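PDB 4OVD: peptidoglycan glycosyltransferase from Atopobium parvulum, which belongs to the penicillin-binding proteins, combining a dimerisation domain with a domain of the penicillin-binding transpeptidase family. Local coordinates for residues Ala427-His438 / Trp450-Ala461; Leu286-Phe297 / Gly411-Ile422. All coordinates share one frame; numbering follows the deposited sequence.

Contact 1 (Ala427-His438 / Trp450-Ala461); sequences AVANKGTMVTPH and WPTKDVISSSTA
A two-stranded antiparallel ribbon, pairing Thr433 with Asp454 and Met434 with Lys453, joins the loops between helix 418-429 and helix 458-474 in the transpeptidase-family domain. Met434, modelled as selenomethionine, and Lys453 form the hydrogen-bonded pair: Met434 N lies 2.8 Å from Lys453 O, and Lys453 N bonds back to Met434 O. In the non-hydrogen-bonded pair, Thr433 and Asp454 run side by side on the other face, and Thr433 OG1 donates to Asp454 OD1 at 3.0 Å from above the carboxylate plane. A type I' turn over Asn430–Thr433 brings in Gly432 O, which takes a bond from Val455 N at 3.0 Å and a weak one from Ile456 N. Gly432 CA makes a CA-H...O contact with Ile456 O at 3.2 Å, an approach that the absent CB permits. On the face that carries Met434 and Lys453, the Met434 chain bends at its end to set CE 3.7 Å from Val455 CG2, while Lys453 NZ bonds Lys375 O. At the far end Thr436 OG1 donates to Pro451 O, which also receives two waters. His438 CG sits between its backbone N and carbonyl carbon (chi1 64°), laying the imidazole over Trp450 in a face-to-face stack, planes at 13°. His438 ND1 donates to Thr436 O at 2.7 Å, fixing the ring's rotation, and His438 CB lies 3.6 Å above the centroid of the Trp450 six-membered ring.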
loop_
_atom_site.group_PDB
_atom_site.type_symbol
_atom_site.label_atom_id
_atom_site.label_comp_id
_atom_site.label_asym_id
_atom_site.label_seq_id
_atom_site.Cartn_x
_atom_site.Cartn_y
_atom_site.Cartn_z
ATOM N N ALA A 427 9.450 5.347 4.671
ATOM C CA ALA A 427 10.635 5.688 5.410
ATOM C C ALA A 427 11.860 5.756 4.507
ATOM O O ALA A 427 12.697 6.658 4.639
ATOM C CB ALA A 427 10.871 4.725 6.560
ATOM N N VAL A 428 11.954 4.838 3.554
ATOM C CA VAL A 428 13.094 4.878 2.633
ATOM C C VAL A 428 12.964 6.083 1.712
ATOM O O VAL A 428 13.953 6.762 1.345
ATOM C CB VAL A 428 13.205 3.560 1.846
ATOM C CG1 VAL A 428 14.216 3.664 0.722
ATOM C CG2 VAL A 428 13.586 2.446 2.781
ATOM N N ALA A 429 11.737 6.394 1.333
ATOM C CA ALA A 429 11.537 7.521 0.412
ATOM C C ALA A 429 11.448 8.872 1.110
ATOM O O ALA A 429 11.379 9.874 0.435
ATOM C CB ALA A 429 10.262 7.321 -0.388
ATOM N N ASN A 430 11.378 8.909 2.439
ATOM C CA ASN A 430 11.247 10.186 3.087
ATOM C C ASN A 430 12.306 10.459 4.136
ATOM O O ASN A 430 11.986 10.849 5.260
ATOM C CB ASN A 430 9.883 10.259 3.685
ATOM C CG ASN A 430 9.601 11.603 4.294
ATOM O OD1 ASN A 430 9.858 12.596 3.685
ATOM N ND2 ASN A 430 8.989 11.617 5.435
ATOM N N LYS A 431 13.551 10.135 3.797
ATOM C CA LYS A 431 14.698 10.412 4.681
ATOM C C LYS A 431 14.622 9.713 5.980
ATOM O O LYS A 431 15.076 10.193 6.998
ATOM C CB LYS A 431 14.838 11.916 4.881
ATOM C CG LYS A 431 15.154 12.583 3.544
ATOM C CD LYS A 431 15.093 14.126 3.571
ATOM C CE LYS A 431 16.132 14.775 4.494
ATOM N NZ LYS A 431 17.552 14.470 4.137
ATOM N N GLY A 432 13.946 8.604 5.959
ATOM C CA GLY A 432 13.870 7.817 7.134
ATOM C C GLY A 432 12.661 7.964 7.967
ATOM O O GLY A 432 12.534 7.246 8.982
ATOM N N THR A 433 11.811 8.924 7.617
ATOM C CA THR A 433 10.602 9.135 8.412
ATOM C C THR A 433 9.378 8.466 7.757
ATOM O O THR A 433 9.057 8.762 6.627
ATOM C CB THR A 433 10.388 10.623 8.651
ATOM O OG1 THR A 433 11.470 11.113 9.435
ATOM C CG2 THR A 433 9.089 10.903 9.429
HETATM N N MSE A 434 8.737 7.541 8.455
HETATM C CA MSE A 434 7.525 6.858 7.954
HETATM C C MSE A 434 6.279 7.687 8.186
HETATM O O MSE A 434 6.121 8.310 9.241
HETATM C CB MSE A 434 7.523 5.494 8.645
HETATM C CG MSE A 434 6.305 4.692 8.437
HETATM SE SE MSE A 434 6.828 2.848 8.809
HETATM C CE MSE A 434 6.539 3.102 10.717
ATOM N N VAL A 435 5.428 7.818 7.179
ATOM C CA VAL A 435 4.251 8.642 7.315
ATOM C C VAL A 435 3.028 7.787 7.381
ATOM O O VAL A 435 3.122 6.618 7.194
ATOM C CB VAL A 435 4.129 9.630 6.133
ATOM C CG1 VAL A 435 5.383 10.504 6.019
ATOM C CG2 VAL A 435 3.886 8.901 4.839
ATOM N N THR A 436 1.882 8.390 7.636
ATOM C CA THR A 436 0.646 7.676 7.762
ATOM C C THR A 436 -0.080 7.863 6.452
ATOM O O THR A 436 -0.382 8.984 6.139
ATOM C CB THR A 436 -0.244 8.287 8.825
ATOM O OG1 THR A 436 0.372 8.164 10.110
ATOM C CG2 THR A 436 -1.572 7.557 8.827
ATOM N N PRO A 437 -0.341 6.784 5.684
ATOM C CA PRO A 437 -1.091 6.991 4.419
ATOM C C PRO A 437 -2.531 7.434 4.775
ATOM O O PRO A 437 -3.076 6.984 5.753
ATOM C CB PRO A 437 -1.018 5.629 3.684
ATOM C CG PRO A 437 -0.020 4.823 4.444
ATOM C CD PRO A 437 0.027 5.372 5.871
ATOM N N HIS A 438 -3.135 8.304 4.006
ATOM C CA HIS A 438 -4.428 8.805 4.371
ATOM C C HIS A 438 -5.088 9.559 3.274
ATOM O O HIS A 438 -4.458 9.991 2.382
ATOM C CB HIS A 438 -4.327 9.680 5.595
ATOM C CG HIS A 438 -3.523 10.915 5.378
ATOM N ND1 HIS A 438 -2.180 10.979 5.637
ATOM C CD2 HIS A 438 -3.874 12.130 4.924
ATOM C CE1 HIS A 438 -1.736 12.178 5.347
ATOM N NE2 HIS A 438 -2.747 12.897 4.917
ATOM N N TRP A 450 -1.014 14.360 10.712
ATOM C CA TRP A 450 -0.972 12.935 10.667
ATOM C C TRP A 450 0.362 12.506 11.256
ATOM O O TRP A 450 1.402 13.075 10.906
ATOM C CB TRP A 450 -1.073 12.511 9.219
ATOM C CG TRP A 450 -2.389 12.720 8.689
ATOM C CD1 TRP A 450 -2.811 13.773 7.958
ATOM C CD2 TRP A 450 -3.539 11.860 8.876
ATOM N NE1 TRP A 450 -4.138 13.637 7.661
ATOM C CE2 TRP A 450 -4.616 12.473 8.209
ATOM C CE3 TRP A 450 -3.740 10.613 9.502
ATOM C CZ2 TRP A 450 -5.884 11.901 8.153
ATOM C CZ3 TRP A 450 -4.981 10.047 9.446
ATOM C CH2 TRP A 450 -6.057 10.695 8.774
ATOM N N PRO A 451 0.341 11.488 12.115
ATOM C CA PRO A 451 1.565 11.036 12.795
ATOM C C PRO A 451 2.658 10.539 11.850
ATOM O O PRO A 451 2.371 9.933 10.796
ATOM C CB PRO A 451 1.079 9.856 13.674
ATOM C CG PRO A 451 -0.443 9.945 13.692
ATOM C CD PRO A 451 -0.822 10.623 12.409
ATOM N N THR A 452 3.893 10.869 12.208
ATOM C CA THR A 452 5.079 10.425 11.477
ATOM C C THR A 452 5.936 9.678 12.504
ATOM O O THR A 452 5.733 9.834 13.702
ATOM C CB THR A 452 5.933 11.568 10.885
ATOM O OG1 THR A 452 6.375 12.436 11.931
ATOM C CG2 THR A 452 5.212 12.381 9.829
ATOM N N LYS A 453 6.899 8.886 12.044
ATOM C CA LYS A 453 7.747 8.123 12.939
ATOM C C LYS A 453 9.153 7.977 12.331
ATOM O O LYS A 453 9.280 7.561 11.194
ATOM C CB LYS A 453 7.130 6.736 13.085
ATOM C CG LYS A 453 7.775 5.864 14.140
ATOM C CD LYS A 453 7.118 4.497 14.138
ATOM C CE LYS A 453 7.573 3.625 15.292
ATOM N NZ LYS A 453 6.873 2.313 15.164
ATOM N N ASP A 454 10.189 8.247 13.095
ATOM C CA ASP A 454 11.567 8.118 12.603
ATOM C C ASP A 454 11.937 6.673 12.745
ATOM O O ASP A 454 12.029 6.162 13.839
ATOM C CB ASP A 454 12.539 8.980 13.392
ATOM C CG ASP A 454 12.295 10.459 13.189
ATOM O OD1 ASP A 454 11.397 10.837 12.394
ATOM O OD2 ASP A 454 13.018 11.237 13.815
ATOM N N VAL A 455 12.119 6.005 11.632
ATOM C CA VAL A 455 12.392 4.578 11.662
ATOM C C VAL A 455 13.859 4.263 11.433
ATOM O O VAL A 455 14.423 3.444 12.113
ATOM C CB VAL A 455 11.453 3.876 10.637
ATOM C CG1 VAL A 455 11.692 2.402 10.592
ATOM C CG2 VAL A 455 10.029 4.162 11.032
ATOM N N ILE A 456 14.434 4.858 10.412
ATOM C CA ILE A 456 15.844 4.696 10.087
ATOM C C ILE A 456 16.442 6.085 9.843
ATOM O O ILE A 456 15.707 7.066 9.661
ATOM C CB ILE A 456 16.030 3.852 8.822
ATOM C CG1 ILE A 456 15.247 4.456 7.689
ATOM C CG2 ILE A 456 15.568 2.411 9.045
ATOM C CD1 ILE A 456 15.320 3.642 6.447
ATOM N N SER A 457 17.760 6.184 9.823
ATOM C CA SER A 457 18.396 7.486 9.508
ATOM C C SER A 457 18.280 7.809 8.020
ATOM O O SER A 457 18.024 6.936 7.185
ATOM C CB SER A 457 19.881 7.423 9.802
ATOM O OG SER A 457 20.517 6.517 8.930
ATOM N N SER A 458 18.571 9.050 7.665
ATOM C CA SER A 458 18.520 9.471 6.284
ATOM C C SER A 458 19.628 8.799 5.503
ATOM O O SER A 458 19.489 8.603 4.294
ATOM C CB SER A 458 18.636 11.010 6.136
ATOM O OG SER A 458 19.749 11.476 6.837
ATOM N N SER A 459 20.747 8.517 6.160
ATOM C CA SER A 459 21.831 7.828 5.465
ATOM C C SER A 459 21.389 6.422 5.059
ATOM O O SER A 459 21.689 5.986 3.951
ATOM C CB SER A 459 23.104 7.770 6.284
ATOM O OG SER A 459 22.895 7.155 7.533
ATOM N N THR A 460 20.779 5.675 5.972
ATOM C CA THR A 460 20.266 4.346 5.634
ATOM C C THR A 460 19.263 4.439 4.488
ATOM O O THR A 460 19.352 3.645 3.589
ATOM C CB THR A 460 19.632 3.725 6.868
ATOM O OG1 THR A 460 20.640 3.646 7.883
ATOM C CG2 THR A 460 19.053 2.396 6.562
ATOM N N ALA A 461 18.310 5.399 4.553
ATOM C CA ALA A 461 17.342 5.634 3.523
ATOM C C ALA A 461 18.001 5.859 2.186
ATOM O O ALA A 461 17.584 5.276 1.207
ATOM C CB ALA A 461 16.421 6.777 3.842
HETATM O O HOH W 1 3.760 7.412 10.576
HETATM O O HOH W 2 2.032 11.065 8.314
#

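Contact 2 (Leu286-Phe297 / Gly411-Ile422); sequences LVSSIYEPGSVF and GQGLAIPFIQVI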
loop_
_atom_site.group_PDB
_atom_site.type_symbol
_atom_site.label_atom_id
_atom_site.label_comp_id
_atom_site.label_asym_id
_atom_site.label_seq_id
_atom_site.Cartn_x
_atom_site.Cartn_y
_atom_site.Cartn_z
ATOM N N LEU A 286 -5.880 -3.536 -0.375
ATOM C CA LEU A 286 -4.633 -3.060 0.265
ATOM C C LEU A 286 -4.647 -2.895 1.748
ATOM O O LEU A 286 -3.609 -2.834 2.393
ATOM C CB LEU A 286 -4.315 -1.650 -0.235
ATOM C CG LEU A 286 -3.923 -1.639 -1.681
ATOM C CD1 LEU A 286 -3.944 -0.249 -2.213
ATOM C CD2 LEU A 286 -2.535 -2.223 -1.783
ATOM N N VAL A 287 -5.803 -2.565 2.239
ATOM C CA VAL A 287 -6.087 -2.317 3.660
ATOM C C VAL A 287 -6.620 -3.469 4.430
ATOM O O VAL A 287 -6.242 -3.760 5.605
ATOM C CB VAL A 287 -7.165 -1.176 3.691
ATOM C CG1 VAL A 287 -7.606 -0.874 5.071
ATOM C CG2 VAL A 287 -6.573 0.092 3.069
ATOM N N SER A 288 -7.594 -4.121 3.835
ATOM C CA SER A 288 -8.251 -5.178 4.535
ATOM C C SER A 288 -7.899 -6.583 4.148
ATOM O O SER A 288 -8.378 -7.458 4.779
ATOM C CB SER A 288 -9.767 -4.944 4.417
ATOM O OG SER A 288 -10.064 -4.905 3.047
ATOM N N SER A 289 -7.148 -6.858 3.095
ATOM C CA SER A 289 -6.776 -8.272 2.866
ATOM C C SER A 289 -5.297 -8.435 3.223
ATOM O O SER A 289 -4.504 -7.473 3.155
ATOM C CB SER A 289 -7.003 -8.652 1.389
ATOM O OG SER A 289 -8.332 -8.398 1.065
ATOM N N ILE A 290 -4.917 -9.640 3.611
ATOM C CA ILE A 290 -3.541 -9.931 4.014
ATOM C C ILE A 290 -2.992 -10.999 3.101
ATOM O O ILE A 290 -3.738 -11.829 2.548
ATOM C CB ILE A 290 -3.395 -10.376 5.455
ATOM C CG1 ILE A 290 -4.071 -11.710 5.716
ATOM C CG2 ILE A 290 -3.967 -9.297 6.418
ATOM C CD1 ILE A 290 -3.865 -12.137 7.194
ATOM N N TYR A 291 -1.684 -10.890 2.903
ATOM C CA TYR A 291 -0.951 -11.733 1.998
ATOM C C TYR A 291 0.404 -11.982 2.600
ATOM O O TYR A 291 0.838 -11.211 3.467
ATOM C CB TYR A 291 -0.692 -10.944 0.688
ATOM C CG TYR A 291 -1.959 -10.570 -0.014
ATOM C CD1 TYR A 291 -2.616 -11.477 -0.855
ATOM C CD2 TYR A 291 -2.515 -9.331 0.160
ATOM C CE1 TYR A 291 -3.813 -11.158 -1.452
ATOM C CE2 TYR A 291 -3.726 -8.989 -0.449
ATOM C CZ TYR A 291 -4.352 -9.896 -1.270
ATOM O OH TYR A 291 -5.561 -9.543 -1.832
ATOM N N GLU A 292 1.079 -13.027 2.130
ATOM C CA GLU A 292 2.495 -13.260 2.495
ATOM C C GLU A 292 3.182 -12.318 1.508
ATOM O O GLU A 292 3.013 -12.467 0.313
ATOM C CB GLU A 292 2.878 -14.706 2.289
ATOM C CG GLU A 292 4.218 -14.987 2.807
ATOM C CD GLU A 292 4.563 -16.438 2.722
ATOM O OE1 GLU A 292 4.851 -16.922 1.609
ATOM O OE2 GLU A 292 4.670 -17.030 3.795
ATOM N N PRO A 293 3.885 -11.289 2.025
ATOM C CA PRO A 293 4.420 -10.246 1.187
ATOM C C PRO A 293 5.486 -10.702 0.255
ATOM O O PRO A 293 5.542 -10.195 -0.858
ATOM C CB PRO A 293 4.927 -9.200 2.195
ATOM C CG PRO A 293 5.183 -9.952 3.431
ATOM C CD PRO A 293 4.135 -11.020 3.457
ATOM N N GLY A 294 6.310 -11.667 0.642
ATOM C CA GLY A 294 7.305 -12.053 -0.323
ATOM C C GLY A 294 8.423 -11.020 -0.499
ATOM O O GLY A 294 8.653 -10.144 0.355
ATOM N N SER A 295 9.032 -11.057 -1.667
ATOM C CA SER A 295 10.257 -10.316 -1.929
ATOM C C SER A 295 10.231 -8.815 -1.833
ATOM O O SER A 295 11.259 -8.198 -1.585
ATOM C CB SER A 295 10.940 -10.909 -3.186
ATOM O OG SER A 295 10.013 -11.031 -4.194
ATOM N N VAL A 296 9.050 -8.207 -1.928
ATOM C CA VAL A 296 8.977 -6.766 -1.757
ATOM C C VAL A 296 9.400 -6.414 -0.277
ATOM O O VAL A 296 9.827 -5.274 0.066
ATOM C CB VAL A 296 7.537 -6.395 -2.229
ATOM C CG1 VAL A 296 6.509 -6.549 -1.133
ATOM C CG2 VAL A 296 7.459 -5.070 -2.873
ATOM N N PHE A 297 9.381 -7.395 0.606
ATOM C CA PHE A 297 9.744 -7.159 1.982
ATOM C C PHE A 297 11.297 -6.991 2.149
ATOM O O PHE A 297 11.761 -6.521 3.198
ATOM C CB PHE A 297 9.330 -8.359 2.792
ATOM C CG PHE A 297 9.134 -8.081 4.259
ATOM C CD1 PHE A 297 8.016 -7.381 4.670
ATOM C CD2 PHE A 297 10.093 -8.467 5.214
ATOM C CE1 PHE A 297 7.822 -7.112 6.013
ATOM C CE2 PHE A 297 9.923 -8.148 6.519
ATOM C CZ PHE A 297 8.756 -7.521 6.938
ATOM N N GLY A 411 10.424 -12.236 3.315
ATOM C CA GLY A 411 8.999 -12.027 3.277
ATOM C C GLY A 411 8.058 -13.231 3.383
ATOM O O GLY A 411 6.900 -13.127 2.924
ATOM N N GLN A 412 8.527 -14.332 3.977
ATOM C CA GLN A 412 7.701 -15.520 4.212
ATOM C C GLN A 412 7.511 -15.698 5.680
ATOM O O GLN A 412 8.304 -15.223 6.482
ATOM C CB GLN A 412 8.274 -16.752 3.544
ATOM C CG GLN A 412 8.284 -16.505 2.009
ATOM C CD GLN A 412 8.546 -17.762 1.167
ATOM O OE1 GLN A 412 8.562 -18.875 1.681
ATOM N NE2 GLN A 412 8.811 -17.564 -0.116
ATOM N N GLY A 413 6.441 -16.392 6.040
ATOM C CA GLY A 413 6.118 -16.639 7.450
ATOM C C GLY A 413 5.374 -15.536 8.202
ATOM O O GLY A 413 5.352 -15.536 9.423
ATOM N N LEU A 414 4.832 -14.561 7.472
ATOM C CA LEU A 414 3.971 -13.534 8.024
ATOM C C LEU A 414 2.975 -13.177 6.948
ATOM O O LEU A 414 3.225 -13.385 5.794
ATOM C CB LEU A 414 4.693 -12.248 8.396
ATOM C CG LEU A 414 5.802 -11.528 7.618
ATOM C CD1 LEU A 414 6.172 -11.963 6.249
ATOM C CD2 LEU A 414 5.829 -10.014 7.804
ATOM N N ALA A 415 1.888 -12.552 7.345
ATOM C CA ALA A 415 0.872 -12.158 6.401
ATOM C C ALA A 415 0.386 -10.818 6.868
ATOM O O ALA A 415 -0.115 -10.648 8.044
ATOM C CB ALA A 415 -0.240 -13.174 6.423
ATOM N N ILE A 416 0.440 -9.867 5.939
ATOM C CA ILE A 416 0.076 -8.503 6.213
ATOM C C ILE A 416 -0.574 -7.864 5.014
ATOM O O ILE A 416 -0.410 -8.329 3.904
ATOM C CB ILE A 416 1.341 -7.690 6.572
ATOM C CG1 ILE A 416 2.330 -7.722 5.416
ATOM C CG2 ILE A 416 1.893 -8.185 7.899
ATOM C CD1 ILE A 416 3.718 -7.108 5.659
ATOM N N PRO A 417 -1.305 -6.785 5.237
ATOM C CA PRO A 417 -1.869 -6.075 4.126
ATOM C C PRO A 417 -0.743 -5.308 3.505
ATOM O O PRO A 417 0.157 -4.851 4.239
ATOM C CB PRO A 417 -2.857 -5.095 4.797
ATOM C CG PRO A 417 -2.348 -4.922 6.164
ATOM C CD PRO A 417 -1.704 -6.208 6.537
ATOM N N PHE A 418 -0.817 -5.081 2.200
ATOM C CA PHE A 418 0.230 -4.377 1.502
ATOM C C PHE A 418 0.383 -2.914 1.947
ATOM O O PHE A 418 1.461 -2.347 1.827
ATOM C CB PHE A 418 0.134 -4.512 0.004
ATOM C CG PHE A 418 0.674 -5.834 -0.515
ATOM C CD1 PHE A 418 2.027 -6.088 -0.536
ATOM C CD2 PHE A 418 -0.185 -6.796 -0.982
ATOM C CE1 PHE A 418 2.529 -7.310 -0.975
ATOM C CE2 PHE A 418 0.298 -8.034 -1.355
ATOM C CZ PHE A 418 1.637 -8.294 -1.377
ATOM N N ILE A 419 -0.671 -2.338 2.528
ATOM C CA ILE A 419 -0.590 -0.975 3.023
ATOM C C ILE A 419 0.522 -0.837 4.099
ATOM O O ILE A 419 1.167 0.234 4.233
ATOM C CB ILE A 419 -1.956 -0.454 3.528
ATOM C CG1 ILE A 419 -1.930 1.092 3.670
ATOM C CG2 ILE A 419 -2.334 -1.141 4.815
ATOM C CD1 ILE A 419 -1.745 1.870 2.347
ATOM N N GLN A 420 0.852 -1.935 4.764
ATOM C CA GLN A 420 1.932 -1.914 5.728
ATOM C C GLN A 420 3.290 -1.850 5.029
ATOM O O GLN A 420 4.249 -1.212 5.506
ATOM C CB GLN A 420 1.873 -3.159 6.606
ATOM C CG GLN A 420 0.810 -3.062 7.682
ATOM C CD GLN A 420 0.837 -4.217 8.643
ATOM O OE1 GLN A 420 1.865 -4.952 8.784
ATOM N NE2 GLN A 420 -0.272 -4.382 9.355
ATOM N N VAL A 421 3.366 -2.504 3.883
ATOM C CA VAL A 421 4.592 -2.502 3.101
ATOM C C VAL A 421 4.786 -1.125 2.540
ATOM O O VAL A 421 5.891 -0.565 2.591
ATOM C CB VAL A 421 4.557 -3.529 1.971
ATOM C CG1 VAL A 421 5.834 -3.448 1.165
ATOM C CG2 VAL A 421 4.368 -4.934 2.560
ATOM N N ILE A 422 3.714 -0.573 1.985
ATOM C CA ILE A 422 3.752 0.746 1.425
ATOM C C ILE A 422 4.195 1.720 2.483
ATOM O O ILE A 422 5.088 2.526 2.268
ATOM C CB ILE A 422 2.359 1.106 0.874
ATOM C CG1 ILE A 422 2.019 0.203 -0.336
ATOM C CG2 ILE A 422 2.295 2.548 0.501
ATOM C CD1 ILE A 422 0.631 0.380 -0.839
HETATM O O HOH W 3 -3.193 -6.150 1.019
#
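Tyr291 and Ile416 form a single antiparallel bridge in the core of the penicillin-binding transpeptidase fold, Tyr291 N bonding Ile416 O and Ile416 N bonding Tyr291 O. By sequence, segment 286-297 runs into the SxxK motif of this family, which opens at Ser295. Glu292 reaches across beyond the bridge. Its CB passes 3.8 Å from Leu414 O; CG, turned anti to the backbone N (chi1 -173°), comes 3.3 Å from Gly411 O; CD lies 3.6 Å from Gln412 CA. At the tip the two oxygens divide: OE1 is near Gln412 CG and is hydrogen-bonded to Tyr504 OH, whereas OE2 accepts Gly413 N at 2.9 Å, from above the carboxylate plane. With both oxygens engaged, the carboxylate is held against the loop that follows the Schellman motif at Gly411. Pro293 wedges in next to it, packing on Leu414 CD1 and Ile416 CD1, and Gly294 N donates to Gly411 O. Leu414 CD2 lies 3.9 Å from Phe297 CZ. Phe418 comes obliquely against Tyr291, the near-parallel rings displaced with little overlap and Phe418 CE2 3.4 Å from Tyr291 CD2; the Phe418 ring also meets Tyr528 of the central sheet. Water 3 joins Ser289 O to Phe418 N. In the first turn of helix 418-429, Ile419 N donates to Leu286 O at 3.0 Å.

Helix 418-429 connects the two contacts: contact 2 uses its first five residues, contact 1 its last three. Both segments of contact 2 precede those of contact 1 in the chain; the centres are about 18 Å apart, and all four segments belong to the transpeptidase-family domain. Contact 2 is the deeper, packing on strands 248-253, 510-518 and 525-532 of the five-stranded sheet. Contact 1 lies farther out, where His438 makes backbone hydrogen bonds to Gly258 and Ile260 and leads to strand 440-443 of the mixed sheet. One helix thus runs from the buried sheet packing to the outer ribbon. The contacts touch directly where Pro437 CG packs 4.0 Å from Ile419 CD1.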